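PDB 5DLL: aminopeptidase N from Francisella tularensis subsp. tularensis, which removes N-terminal amino acids, preferably alanine, from peptides as a zinc-dependent M1-family aminopeptidase, and probably takes part in degrading intracellular peptides. Local coordinates for residues Gln240-Ser245 with Ser305-Glu310; Ala207-Thr212 with Lys234-Met239; Leu223-Phe228 with Phe262-Val267. All coordinates share one frame; numbering follows the deposited sequence.

Interaction 1: residues Gln240-Ser245 with Ser305-Glu310; sequences QAVKDS and SVVGHE. With ZN (zinc ion), chain B.
The carbonyl oxygen A241 O is gripped by two donors, both from S245: the backbone N at 3.0 Å, which is the ordinary helical bond, and the side-chain OG. The hydroxyl reaches back one turn because OG stands anti to the carbonyl carbon, beside the backbone N (chi1 -57°), and it meets A241 O from above the carbonyl plane. Held in this way, the hydroxyl lies against the backbone of the second helix, with OG 3.4 Å from G308 CA, where G308 has no side chain and the main chains come near: the CA atoms of S245 and G308 are 5.2 Å apart. The remaining contact is apolar and centres on V307. Its CG1, anti to the backbone N (chi1 171°), meets V242 CG2 at 3.6 Å, and the two side chains cross at about a right angle. The neighbouring A241 meets the same valine, its CB 3.9 Å from V307 CB. The axes of these short segments approach to 8.7 Å at an angle of 48°, with A241, S245 and G308 among the touching residues. H309 turns away from this interface, and its NE2 binds zinc at 2.2 Å; H313 and E332 also bind the metal, while D339 accepts from H309 ND1. Helix 297-312 thus packs on helix 236-253 with one side and faces the metal with another, an arrangement consistent with the HExxH zinc helix of M1 metallopeptidases.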
loop_
_atom_site.group_PDB
_atom_site.type_symbol
_atom_site.label_atom_id
_atom_site.label_comp_id
_atom_site.label_asym_id
_atom_site.label_seq_id
_atom_site.Cartn_x
_atom_site.Cartn_y
_atom_site.Cartn_z
ATOM N N GLN A 240 -19.282 -2.120 -7.192
ATOM C CA GLN A 240 -18.911 -3.435 -7.701
ATOM C C GLN A 240 -17.748 -4.034 -6.911
ATOM O O GLN A 240 -17.761 -5.224 -6.604
ATOM C CB GLN A 240 -18.558 -3.368 -9.191
ATOM C CG GLN A 240 -18.570 -4.720 -9.885
ATOM C CD GLN A 240 -19.884 -5.457 -9.690
ATOM O OE1 GLN A 240 -20.959 -4.925 -9.979
ATOM N NE2 GLN A 240 -19.803 -6.683 -9.180
ATOM N N ALA A 241 -16.757 -3.209 -6.579
ATOM C CA ALA A 241 -15.624 -3.641 -5.751
ATOM C C ALA A 241 -16.061 -4.127 -4.368
ATOM O O ALA A 241 -15.424 -5.010 -3.792
ATOM C CB ALA A 241 -14.602 -2.525 -5.616
ATOM N N VAL A 242 -17.146 -3.559 -3.845
ATOM C CA VAL A 242 -17.716 -4.003 -2.569
ATOM C C VAL A 242 -18.317 -5.406 -2.697
ATOM O O VAL A 242 -18.154 -6.248 -1.808
ATOM C CB VAL A 242 -18.789 -3.017 -2.056
ATOM C CG1 VAL A 242 -19.498 -3.563 -0.822
ATOM C CG2 VAL A 242 -18.162 -1.665 -1.747
ATOM N N LYS A 243 -19.010 -5.653 -3.803
ATOM C CA LYS A 243 -19.606 -6.968 -4.060
ATOM C C LYS A 243 -18.541 -8.037 -4.299
ATOM O O LYS A 243 -18.648 -9.153 -3.792
ATOM C CB LYS A 243 -20.547 -6.895 -5.261
ATOM C CG LYS A 243 -21.759 -6.001 -5.045
ATOM C CD LYS A 243 -22.593 -5.905 -6.310
ATOM C CE LYS A 243 -23.885 -5.144 -6.065
ATOM N NZ LYS A 243 -24.470 -4.651 -7.342
ATOM N N ASP A 244 -17.518 -7.687 -5.074
ATOM C CA ASP A 244 -16.373 -8.572 -5.316
ATOM C C ASP A 244 -15.652 -8.901 -4.006
ATOM O O ASP A 244 -15.232 -10.037 -3.792
ATOM C CB ASP A 244 -15.367 -7.925 -6.281
ATOM C CG ASP A 244 -15.985 -7.521 -7.625
ATOM O OD1 ASP A 244 -16.938 -8.187 -8.103
ATOM O OD2 ASP A 244 -15.498 -6.524 -8.207
ATOM N N SER A 245 -15.505 -7.891 -3.148
ATOM C CA SER A 245 -14.844 -8.044 -1.852
ATOM C C SER A 245 -15.611 -8.978 -0.932
ATOM O O SER A 245 -15.034 -9.882 -0.332
ATOM C CB SER A 245 -14.709 -6.688 -1.157
ATOM O OG SER A 245 -14.007 -5.766 -1.966
ATOM N N SER A 305 -8.698 -2.711 -5.061
ATOM C CA SER A 305 -7.761 -3.038 -3.972
ATOM C C SER A 305 -8.006 -2.214 -2.712
ATOM O O SER A 305 -7.955 -2.732 -1.590
ATOM C CB SER A 305 -6.320 -2.791 -4.441
ATOM O OG SER A 305 -5.402 -2.920 -3.373
ATOM N N VAL A 306 -8.241 -0.923 -2.921
ATOM C CA VAL A 306 -8.519 0.021 -1.845
ATOM C C VAL A 306 -9.798 -0.374 -1.099
ATOM O O VAL A 306 -9.790 -0.547 0.122
ATOM C CB VAL A 306 -8.640 1.457 -2.415
ATOM C CG1 VAL A 306 -9.298 2.401 -1.423
ATOM C CG2 VAL A 306 -7.273 1.980 -2.834
ATOM N N VAL A 307 -10.888 -0.521 -1.847
ATOM C CA VAL A 307 -12.173 -0.905 -1.273
ATOM C C VAL A 307 -12.038 -2.269 -0.601
ATOM O O VAL A 307 -12.517 -2.473 0.517
ATOM C CB VAL A 307 -13.285 -0.959 -2.350
ATOM C CG1 VAL A 307 -14.567 -1.566 -1.790
ATOM C CG2 VAL A 307 -13.562 0.430 -2.917
ATOM N N GLY A 308 -11.385 -3.199 -1.294
ATOM C CA GLY A 308 -11.126 -4.523 -0.753
ATOM C C GLY A 308 -10.474 -4.449 0.611
ATOM O O GLY A 308 -11.028 -4.934 1.600
ATOM N N HIS A 309 -9.307 -3.812 0.658
ATOM C CA HIS A 309 -8.498 -3.745 1.868
ATOM C C HIS A 309 -9.301 -3.293 3.082
ATOM O O HIS A 309 -9.213 -3.890 4.152
ATOM C CB HIS A 309 -7.319 -2.798 1.649
ATOM C CG HIS A 309 -6.504 -2.553 2.880
ATOM N ND1 HIS A 309 -5.274 -3.138 3.087
ATOM C CD2 HIS A 309 -6.742 -1.784 3.967
ATOM C CE1 HIS A 309 -4.789 -2.739 4.249
ATOM N NE2 HIS A 309 -5.662 -1.920 4.805
ATOM N N GLU A 310 -10.079 -2.231 2.915
ATOM C CA GLU A 310 -10.836 -1.679 4.030
ATOM C C GLU A 310 -11.977 -2.610 4.441
ATOM O O GLU A 310 -12.268 -2.725 5.635
ATOM C CB GLU A 310 -11.363 -0.271 3.706
ATOM C CG GLU A 310 -10.292 0.766 3.348
ATOM C CD GLU A 310 -9.188 0.925 4.391
ATOM O OE1 GLU A 310 -9.455 0.760 5.599
ATOM O OE2 GLU A 310 -8.037 1.228 3.998
HETATM ZN ZN ZN B . -5.488 -0.923 6.711
#

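Interaction 2: residues Ala207-Thr212 with Lys234-Met239; sequences ASIKDT and KCHYAM
The first turn of helix 236-253 packs here on strand 207-214, an outermost strand of the five-stranded sheet in the M1 peptidase fold, with C235 at the helix N-cap position. The aromatic contact is a CH-pi interaction: I209 CD1 sits 3.7 Å from the centroid of the H236 ring and 10° off its normal, so the methyl lies squarely over one face. I209 reaches it with CG1 beside its own backbone N and an extended second torsion (chi2 164°). The apolar contacts use both branches of I209. CD1 also touches C235 CB at 3.9 Å, and the other branch, CG2, meets M239 CE at the same separation as the two side chains slide past each other in opposite directions. M239 starts anti to its backbone N, then bends at chi2 and chi3, which turns CE onto the strand. The polar groups bond along their own strand or onward to the helix: D211 OD1 accepts from T212 N at 2.6 Å, while OD2 forms a salt bridge with K243, one turn beyond M239. D211 still adds a hydrocarbon surface, its CB lying 3.7 Å from M239 CE, the same methyl that comes within 3.5 Å of I209 O.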
loop_
_atom_site.group_PDB
_atom_site.type_symbol
_atom_site.label_atom_id
_atom_site.label_comp_id
_atom_site.label_asym_id
_atom_site.label_seq_id
_atom_site.Cartn_x
_atom_site.Cartn_y
_atom_site.Cartn_z
ATOM N N ALA A 207 -25.586 12.905 -1.812
ATOM C CA ALA A 207 -26.205 11.955 -2.732
ATOM C C ALA A 207 -25.746 10.538 -2.390
ATOM O O ALA A 207 -24.777 10.348 -1.648
ATOM C CB ALA A 207 -25.847 12.294 -4.170
ATOM N N SER A 208 -26.437 9.545 -2.941
ATOM C CA SER A 208 -26.151 8.154 -2.613
ATOM C C SER A 208 -26.410 7.189 -3.766
ATOM O O SER A 208 -27.262 7.434 -4.618
ATOM C CB SER A 208 -26.989 7.728 -1.404
ATOM O OG SER A 208 -28.377 7.792 -1.691
ATOM N N ILE A 209 -25.647 6.100 -3.774
ATOM C CA ILE A 209 -25.947 4.913 -4.568
ATOM C C ILE A 209 -26.284 3.803 -3.576
ATOM O O ILE A 209 -25.434 3.389 -2.790
ATOM C CB ILE A 209 -24.733 4.458 -5.412
ATOM C CG1 ILE A 209 -24.359 5.523 -6.445
ATOM C CG2 ILE A 209 -25.020 3.125 -6.098
ATOM C CD1 ILE A 209 -22.976 5.334 -7.034
ATOM N N LYS A 210 -27.527 3.335 -3.608
ATOM C CA LYS A 210 -27.951 2.234 -2.751
ATOM C C LYS A 210 -28.161 0.965 -3.574
ATOM O O LYS A 210 -28.667 1.013 -4.695
ATOM C CB LYS A 210 -29.219 2.613 -1.982
ATOM C CG LYS A 210 -29.022 3.803 -1.058
ATOM C CD LYS A 210 -29.972 3.755 0.128
ATOM C CE LYS A 210 -29.710 4.889 1.109
ATOM N NZ LYS A 210 -30.158 6.207 0.582
ATOM N N ASP A 211 -27.753 -0.165 -3.008
ATOM C CA ASP A 211 -27.811 -1.455 -3.692
ATOM C C ASP A 211 -27.858 -2.549 -2.625
ATOM O O ASP A 211 -27.956 -2.236 -1.433
ATOM C CB ASP A 211 -26.584 -1.622 -4.597
ATOM C CG ASP A 211 -26.806 -2.615 -5.731
ATOM O OD1 ASP A 211 -27.692 -3.490 -5.624
ATOM O OD2 ASP A 211 -26.071 -2.526 -6.734
ATOM N N THR A 212 -27.800 -3.814 -3.045
ATOM C CA THR A 212 -27.956 -4.944 -2.129
ATOM C C THR A 212 -26.968 -6.079 -2.421
ATOM O O THR A 212 -26.452 -6.204 -3.532
ATOM C CB THR A 212 -29.393 -5.507 -2.194
ATOM O OG1 THR A 212 -30.323 -4.443 -2.430
ATOM C CG2 THR A 212 -29.763 -6.214 -0.899
ATOM N N LYS A 234 -19.288 8.858 -10.556
ATOM C CA LYS A 234 -18.047 8.120 -10.760
ATOM C C LYS A 234 -17.778 7.120 -9.626
ATOM O O LYS A 234 -16.653 6.640 -9.478
ATOM C CB LYS A 234 -16.872 9.099 -10.900
ATOM C CG LYS A 234 -17.029 10.132 -12.010
ATOM C CD LYS A 234 -17.613 11.449 -11.506
ATOM C CE LYS A 234 -17.884 12.432 -12.639
ATOM N NZ LYS A 234 -19.104 12.105 -13.435
ATOM N N CYS A 235 -18.807 6.798 -8.839
ATOM C CA CYS A 235 -18.674 5.853 -7.721
ATOM C C CYS A 235 -19.329 4.492 -7.991
ATOM O O CYS A 235 -19.499 3.694 -7.068
ATOM C CB CYS A 235 -19.265 6.464 -6.442
ATOM S SG CYS A 235 -18.297 7.821 -5.745
ATOM N N HIS A 236 -19.678 4.214 -9.246
ATOM C CA HIS A 236 -20.401 2.981 -9.575
ATOM C C HIS A 236 -19.507 1.742 -9.604
ATOM O O HIS A 236 -19.952 0.656 -9.225
ATOM C CB HIS A 236 -21.178 3.138 -10.885
ATOM C CG HIS A 236 -22.394 3.999 -10.746
ATOM N ND1 HIS A 236 -23.650 3.482 -10.512
ATOM C CD2 HIS A 236 -22.541 5.345 -10.770
ATOM C CE1 HIS A 236 -24.521 4.470 -10.418
ATOM N NE2 HIS A 236 -23.874 5.612 -10.570
ATOM N N TYR A 237 -18.256 1.899 -10.033
ATOM C CA TYR A 237 -17.305 0.787 -9.997
ATOM C C TYR A 237 -16.972 0.364 -8.560
ATOM O O TYR A 237 -16.797 -0.824 -8.286
ATOM C CB TYR A 237 -16.013 1.113 -10.750
ATOM C CG TYR A 237 -15.093 -0.085 -10.812
ATOM C CD1 TYR A 237 -15.366 -1.146 -11.667
ATOM C CD2 TYR A 237 -13.979 -0.184 -9.980
ATOM C CE1 TYR A 237 -14.545 -2.260 -11.713
ATOM C CE2 TYR A 237 -13.151 -1.294 -10.023
ATOM C CZ TYR A 237 -13.440 -2.330 -10.892
ATOM O OH TYR A 237 -12.630 -3.441 -10.949
ATOM N N ALA A 238 -16.882 1.333 -7.652
ATOM C CA ALA A 238 -16.625 1.049 -6.239
ATOM C C ALA A 238 -17.673 0.107 -5.647
ATOM O O ALA A 238 -17.337 -0.816 -4.908
ATOM C CB ALA A 238 -16.582 2.341 -5.444
ATOM N N MET A 239 -18.941 0.345 -5.971
ATOM C CA MET A 239 -20.024 -0.528 -5.525
ATOM C C MET A 239 -19.754 -1.960 -5.958
ATOM O O MET A 239 -19.963 -2.897 -5.188
ATOM C CB MET A 239 -21.369 -0.061 -6.091
ATOM C CG MET A 239 -22.562 -0.912 -5.662
ATOM S SD MET A 239 -22.785 -1.012 -3.871
ATOM C CE MET A 239 -23.754 0.465 -3.586
#

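Interaction 3: residues Leu223-Phe228 with Phe262-Val267; sequences LEIYAF and FMIVAV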
loop_
_atom_site.group_PDB
_atom_site.type_symbol
_atom_site.label_atom_id
_atom_site.label_comp_id
_atom_site.label_asym_id
_atom_site.label_seq_id
_atom_site.Cartn_x
_atom_site.Cartn_y
_atom_site.Cartn_z
ATOM N N LEU A 223 -26.248 -1.954 0.898
ATOM C CA LEU A 223 -24.995 -1.287 0.547
ATOM C C LEU A 223 -25.303 0.166 0.187
ATOM O O LEU A 223 -26.285 0.440 -0.510
ATOM C CB LEU A 223 -24.307 -2.000 -0.622
ATOM C CG LEU A 223 -24.081 -3.512 -0.475
ATOM C CD1 LEU A 223 -23.269 -4.043 -1.649
ATOM C CD2 LEU A 223 -23.387 -3.860 0.834
ATOM N N GLU A 224 -24.478 1.093 0.676
ATOM C CA GLU A 224 -24.760 2.518 0.530
ATOM C C GLU A 224 -23.483 3.337 0.385
ATOM O O GLU A 224 -22.770 3.561 1.360
ATOM C CB GLU A 224 -25.564 3.022 1.734
ATOM C CG GLU A 224 -26.818 2.214 2.047
ATOM C CD GLU A 224 -27.669 2.821 3.148
ATOM O OE1 GLU A 224 -27.146 3.631 3.948
ATOM O OE2 GLU A 224 -28.868 2.476 3.213
ATOM N N ILE A 225 -23.196 3.781 -0.836
ATOM C CA ILE A 225 -22.114 4.734 -1.072
ATOM C C ILE A 225 -22.696 6.146 -1.061
ATOM O O ILE A 225 -23.675 6.417 -1.757
ATOM C CB ILE A 225 -21.393 4.471 -2.411
ATOM C CG1 ILE A 225 -20.682 3.115 -2.366
ATOM C CG2 ILE A 225 -20.388 5.579 -2.709
ATOM C CD1 ILE A 225 -20.007 2.721 -3.663
ATOM N N TYR A 226 -22.090 7.027 -0.264
ATOM C CA TYR A 226 -22.520 8.418 -0.134
ATOM C C TYR A 226 -21.426 9.372 -0.608
ATOM O O TYR A 226 -20.261 9.236 -0.229
ATOM C CB TYR A 226 -22.853 8.735 1.324
ATOM C CG TYR A 226 -24.129 8.103 1.829
ATOM C CD1 TYR A 226 -25.360 8.721 1.627
ATOM C CD2 TYR A 226 -24.107 6.897 2.521
ATOM C CE1 TYR A 226 -26.534 8.152 2.091
ATOM C CE2 TYR A 226 -25.277 6.316 2.988
ATOM C CZ TYR A 226 -26.489 6.947 2.771
ATOM O OH TYR A 226 -27.657 6.376 3.233
ATOM N N ALA A 227 -21.811 10.341 -1.433
ATOM C CA ALA A 227 -20.895 11.380 -1.904
ATOM C C ALA A 227 -21.686 12.575 -2.429
ATOM O O ALA A 227 -22.904 12.507 -2.569
ATOM C CB ALA A 227 -19.982 10.832 -2.990
ATOM N N PHE A 228 -20.991 13.670 -2.716
ATOM C CA PHE A 228 -21.641 14.869 -3.237
ATOM C C PHE A 228 -22.252 14.595 -4.611
ATOM O O PHE A 228 -21.822 13.683 -5.317
ATOM C CB PHE A 228 -20.647 16.032 -3.340
ATOM C CG PHE A 228 -20.241 16.611 -2.010
ATOM C CD1 PHE A 228 -21.151 17.329 -1.244
ATOM C CD2 PHE A 228 -18.941 16.462 -1.536
ATOM C CE1 PHE A 228 -20.779 17.872 -0.026
ATOM C CE2 PHE A 228 -18.564 17.004 -0.319
ATOM C CZ PHE A 228 -19.483 17.710 0.438
ATOM N N PHE A 262 -24.075 -1.643 5.208
ATOM C CA PHE A 262 -22.659 -1.346 5.028
ATOM C C PHE A 262 -22.556 -0.080 4.202
ATOM O O PHE A 262 -23.072 -0.020 3.084
ATOM C CB PHE A 262 -21.962 -2.498 4.307
ATOM C CG PHE A 262 -20.526 -2.223 3.960
ATOM C CD1 PHE A 262 -19.517 -2.454 4.884
ATOM C CD2 PHE A 262 -20.180 -1.744 2.701
ATOM C CE1 PHE A 262 -18.189 -2.201 4.566
ATOM C CE2 PHE A 262 -18.857 -1.490 2.377
ATOM C CZ PHE A 262 -17.857 -1.719 3.311
ATOM N N MET A 263 -21.885 0.927 4.753
ATOM C CA MET A 263 -21.865 2.255 4.163
ATOM C C MET A 263 -20.456 2.666 3.779
ATOM O O MET A 263 -19.483 2.254 4.412
ATOM C CB MET A 263 -22.443 3.269 5.149
ATOM C CG MET A 263 -23.928 3.094 5.415
ATOM S SD MET A 263 -24.480 4.021 6.856
ATOM C CE MET A 263 -23.875 2.991 8.193
ATOM N N ILE A 264 -20.361 3.464 2.722
ATOM C CA ILE A 264 -19.122 4.131 2.339
ATOM C C ILE A 264 -19.434 5.609 2.168
ATOM O O ILE A 264 -20.509 5.965 1.685
ATOM C CB ILE A 264 -18.537 3.577 1.023
ATOM C CG1 ILE A 264 -18.016 2.153 1.231
ATOM C CG2 ILE A 264 -17.420 4.478 0.500
ATOM C CD1 ILE A 264 -17.526 1.483 -0.037
ATOM N N VAL A 265 -18.500 6.461 2.583
ATOM C CA VAL A 265 -18.631 7.901 2.405
ATOM C C VAL A 265 -17.358 8.437 1.758
ATOM O O VAL A 265 -16.259 8.242 2.282
ATOM C CB VAL A 265 -18.896 8.619 3.743
ATOM C CG1 VAL A 265 -19.073 10.117 3.519
ATOM C CG2 VAL A 265 -20.120 8.022 4.432
ATOM N N ALA A 266 -17.521 9.102 0.615
ATOM C CA ALA A 266 -16.407 9.668 -0.139
ATOM C C ALA A 266 -16.437 11.191 -0.095
ATOM O O ALA A 266 -17.426 11.813 -0.500
ATOM C CB ALA A 266 -16.452 9.187 -1.578
ATOM N N VAL A 267 -15.345 11.784 0.380
ATOM C CA VAL A 267 -15.233 13.239 0.483
ATOM C C VAL A 267 -13.880 13.730 -0.037
ATOM O O VAL A 267 -12.894 12.994 0.028
ATOM C CB VAL A 267 -15.435 13.715 1.936
ATOM C CG1 VAL A 267 -16.917 13.717 2.281
ATOM C CG2 VAL A 267 -14.649 12.847 2.914
#
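Four backbone hydrogen bonds join the strands in parallel register, alternating in direction: E224 N to F262 O, I264 N to E224 O, Y226 N to I264 O, and A266 N to Y226 O. The last is the straightest, at 171° about the hydrogen. The shortest runs from Y226 N to I264 O, at 2.7 Å. E224 and Y226 therefore each donate and accept across the ladder, while the CA atoms of I225 and I264 pair at 4.6 Å. On one face L223 CD2 meets F262 CB obliquely, and I225 CG1 lies 4.0 Å from I264 CB with the two side chains side by side, pointing the same way. On the other face E224 and M263 run alongside each other, E224 OE1 coming within 3.6 Å of M263 CG, and Y226 CB leans on V265 CG2. Y226 helps to position the carboxylate: its OH donates to E224 OE1 at 2.9 Å from well above the carboxylate plane (66° out of it), OE1 itself lying in the plane of the tyrosine ring. E224 OE2 has a weak hydrogen bond with S222 OG. Farther out, L168 touches Y226, M263 and V265, and the ring of Y257 meets F262 edge-to-face. The two faces thus differ in chemistry: L223, I225, F262 and I264 make a purely hydrocarbon surface, whereas the opposite face carries a carboxylate whose negative charge the tyrosine hydroxyl would be expected to stabilise.

The three contacts centre on one beta-alpha-beta unit, strand 220-227, helix 236-253 and strand 261-267: interaction 3 joins its two strands, and the other two join its helix to helix 297-312 and strand 207-214. Interactions 2 and 3 have centres about 7 Å apart and share a sheet, in which strand 207-214 pairs antiparallel with 220-227. The centre of interaction 1 is about 12 Å from that of interaction 2 and about 13 Å from that of interaction 3. Along the chain, interaction 2 closes before interaction 1 opens, while interaction 3 alternates with both. V242 packs on F262, I264 and L223. Helix 236-253 thus lies against both the sheet and the zinc-binding helix 297-312, which also touches strand 280-284 directly.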